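Local coordinates for protein enterochelin esterase (PDB 3MGA) that probably hydrolyses the ester bonds of ferric enterobactin, the iron-loaded siderophore, so that its iron can be released inside the cell, at residues A[355-360]-A[374-379]. Sequence-based numbering, arbitrary orientation. Where two conformers were deposited one is given.
Sequences IVFQAN and IFWRQV
Trp-376 reaches from an edge strand of the alpha/beta-hydrolase sheet to helix 354-367, which connects strand 344-350 to strand 373-379 in a beta-alpha-beta crossover. Helix and strand segments run nearly antiparallel, at 161°, with axes 11.0 Å apart, a gap that a long, flat indole can span. With chi1 at 179°, CG of Trp-376 stands opposite the backbone N, which carries the six-membered ring out to the helix. There Trp-376 CH2 packs 3.6 Å from Asn-360 CB, while Trp-376 CZ3 lies 3.2 Å from the backbone O of Asn-360. One turn earlier, Phe-357 brings CE1 to 4.1 Å from Trp-376 CZ2, the side chains crossing at about a right angle. The same CE1 meets Gln-378 CG at 4.0 Å, at the phenyl edge. A flat apolar ring suits Phe-357, one corner serving both neighbours; an exposed glutamine suits its place by packing its aliphatic part there.

Farther out, Tyr-364 meets the Trp-376 ring, and backbone hydrogen bonds from Phe-375, Arg-377 and Val-379 tie the strand to 344-350. Asn-360 suits its buried site because its NH2 group has two acceptors: ND2 donates to Gly-314 O and to Val-356 O (2.9 Å, N-H...O angle 168°), which also accepts from Asn-360 N.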
loop_
_atom_site.group_PDB
_atom_site.type_symbol
_atom_site.label_atom_id
_atom_site.label_comp_id
_atom_site.label_asym_id
_atom_site.label_seq_id
_atom_site.Cartn_x
_atom_site.Cartn_y
_atom_site.Cartn_z
ATOM N N ILE A 355 -11.299 -8.147 -6.080
ATOM C CA ILE A 355 -10.726 -8.438 -7.382
ATOM C C ILE A 355 -9.265 -8.834 -7.216
ATOM O O ILE A 355 -8.850 -9.904 -7.665
ATOM C CB ILE A 355 -10.869 -7.248 -8.360
ATOM C CG1 ILE A 355 -12.352 -6.969 -8.644
ATOM C CG2 ILE A 355 -10.157 -7.542 -9.671
ATOM C CD1 ILE A 355 -12.602 -5.861 -9.666
ATOM N N VAL A 356 -8.502 -7.977 -6.547
ATOM C CA VAL A 356 -7.087 -8.232 -6.316
ATOM C C VAL A 356 -6.895 -9.498 -5.484
ATOM O O VAL A 356 -6.073 -10.341 -5.818
ATOM C CB VAL A 356 -6.407 -7.038 -5.632
ATOM C CG1 VAL A 356 -4.954 -7.378 -5.250
ATOM C CG2 VAL A 356 -6.467 -5.814 -6.537
ATOM N N PHE A 357 -7.677 -9.635 -4.417
ATOM C CA PHE A 357 -7.589 -10.805 -3.547
ATOM C C PHE A 357 -7.820 -12.119 -4.309
ATOM O O PHE A 357 -7.039 -13.069 -4.184
ATOM C CB PHE A 357 -8.590 -10.678 -2.408
ATOM C CG PHE A 357 -8.501 -11.783 -1.400
ATOM C CD1 PHE A 357 -7.534 -11.754 -0.409
ATOM C CD2 PHE A 357 -9.391 -12.841 -1.428
ATOM C CE1 PHE A 357 -7.448 -12.767 0.521
ATOM C CE2 PHE A 357 -9.311 -13.850 -0.493
ATOM C CZ PHE A 357 -8.339 -13.811 0.485
ATOM N N GLN A 358 -8.893 -12.178 -5.088
ATOM C CA GLN A 358 -9.200 -13.376 -5.872
ATOM C C GLN A 358 -8.092 -13.646 -6.879
ATOM O O GLN A 358 -7.713 -14.794 -7.105
ATOM C CB GLN A 358 -10.543 -13.229 -6.586
ATOM C CG GLN A 358 -11.753 -13.277 -5.659
ATOM C CD GLN A 358 -13.070 -13.033 -6.390
ATOM O OE1 GLN A 358 -14.041 -13.777 -6.210
ATOM N NE2 GLN A 358 -13.095 -12.010 -7.244
ATOM N N ALA A 359 -7.569 -12.581 -7.474
ATOM C CA ALA A 359 -6.497 -12.706 -8.442
ATOM C C ALA A 359 -5.263 -13.323 -7.772
ATOM O O ALA A 359 -4.610 -14.194 -8.345
ATOM C CB ALA A 359 -6.166 -11.356 -9.040
ATOM N N ASN A 360 -4.946 -12.878 -6.560
ATOM C CA ASN A 360 -3.792 -13.435 -5.849
ATOM C C ASN A 360 -3.964 -14.888 -5.420
ATOM O O ASN A 360 -2.979 -15.622 -5.336
ATOM C CB ASN A 360 -3.361 -12.569 -4.667
ATOM C CG ASN A 360 -2.552 -11.363 -5.097
ATOM O OD1 ASN A 360 -1.335 -11.330 -4.903
ATOM N ND2 ASN A 360 -3.204 -10.393 -5.728
ATOM N N ILE A 374 6.687 -20.353 -0.699
ATOM C CA ILE A 374 5.669 -19.308 -0.851
ATOM C C ILE A 374 5.001 -19.003 0.483
ATOM O O ILE A 374 4.574 -19.914 1.180
ATOM C CB ILE A 374 4.533 -19.758 -1.799
ATOM C CG1 ILE A 374 5.078 -20.357 -3.094
ATOM C CG2 ILE A 374 3.597 -18.582 -2.101
ATOM C CD1 ILE A 374 5.812 -19.371 -3.968
ATOM N N PHE A 375 4.905 -17.725 0.831
ATOM C CA PHE A 375 4.263 -17.298 2.074
ATOM C C PHE A 375 2.978 -16.546 1.767
ATOM O O PHE A 375 3.021 -15.406 1.335
ATOM C CB PHE A 375 5.177 -16.362 2.859
ATOM C CG PHE A 375 6.485 -16.969 3.248
ATOM C CD1 PHE A 375 7.581 -16.879 2.404
ATOM C CD2 PHE A 375 6.628 -17.616 4.464
ATOM C CE1 PHE A 375 8.790 -17.431 2.762
ATOM C CE2 PHE A 375 7.833 -18.169 4.831
ATOM C CZ PHE A 375 8.916 -18.082 3.982
ATOM N N TRP A 376 1.832 -17.174 1.993
ATOM C CA TRP A 376 0.552 -16.516 1.748
ATOM C C TRP A 376 0.140 -15.705 2.982
ATOM O O TRP A 376 0.112 -16.235 4.087
ATOM C CB TRP A 376 -0.526 -17.547 1.389
ATOM C CG TRP A 376 -1.858 -16.935 1.155
ATOM C CD1 TRP A 376 -2.893 -16.875 2.032
ATOM C CD2 TRP A 376 -2.293 -16.253 -0.029
ATOM N NE1 TRP A 376 -3.955 -16.207 1.468
ATOM C CE2 TRP A 376 -3.614 -15.814 0.204
ATOM C CE3 TRP A 376 -1.697 -15.979 -1.265
ATOM C CZ2 TRP A 376 -4.356 -15.122 -0.752
ATOM C CZ3 TRP A 376 -2.435 -15.282 -2.219
ATOM C CH2 TRP A 376 -3.754 -14.864 -1.954
ATOM N N ARG A 377 -0.171 -14.427 2.786
ATOM C CA ARG A 377 -0.580 -13.551 3.887
ATOM C C ARG A 377 -1.855 -12.772 3.543
ATOM O O ARG A 377 -1.855 -11.939 2.641
ATOM C CB ARG A 377 0.556 -12.586 4.261
ATOM C CG ARG A 377 1.802 -13.262 4.886
ATOM C CD ARG A 377 1.436 -13.982 6.193
ATOM N NE ARG A 377 2.573 -14.590 6.887
ATOM C CZ ARG A 377 3.014 -15.827 6.676
ATOM N NH1 ARG A 377 2.438 -16.603 5.764
ATOM N NH2 ARG A 377 4.049 -16.285 7.364
ATOM N N GLN A 378 -2.933 -13.058 4.270
ATOM C CA GLN A 378 -4.222 -12.387 4.079
ATOM C C GLN A 378 -4.262 -11.241 5.058
ATOM O O GLN A 378 -3.889 -11.408 6.216
ATOM C CB GLN A 378 -5.398 -13.302 4.394
ATOM C CG GLN A 378 -5.465 -14.529 3.543
ATOM C CD GLN A 378 -6.671 -15.397 3.844
ATOM O OE1 GLN A 378 -7.589 -14.993 4.564
ATOM N NE2 GLN A 378 -6.676 -16.600 3.285
ATOM N N VAL A 379 -4.743 -10.091 4.607
ATOM C CA VAL A 379 -4.809 -8.918 5.443
ATOM C C VAL A 379 -6.246 -8.419 5.561
ATOM O O VAL A 379 -6.976 -8.341 4.575
ATOM C CB VAL A 379 -3.874 -7.793 4.885
ATOM C CG1 VAL A 379 -3.906 -6.560 5.766
ATOM C CG2 VAL A 379 -2.451 -8.306 4.785
#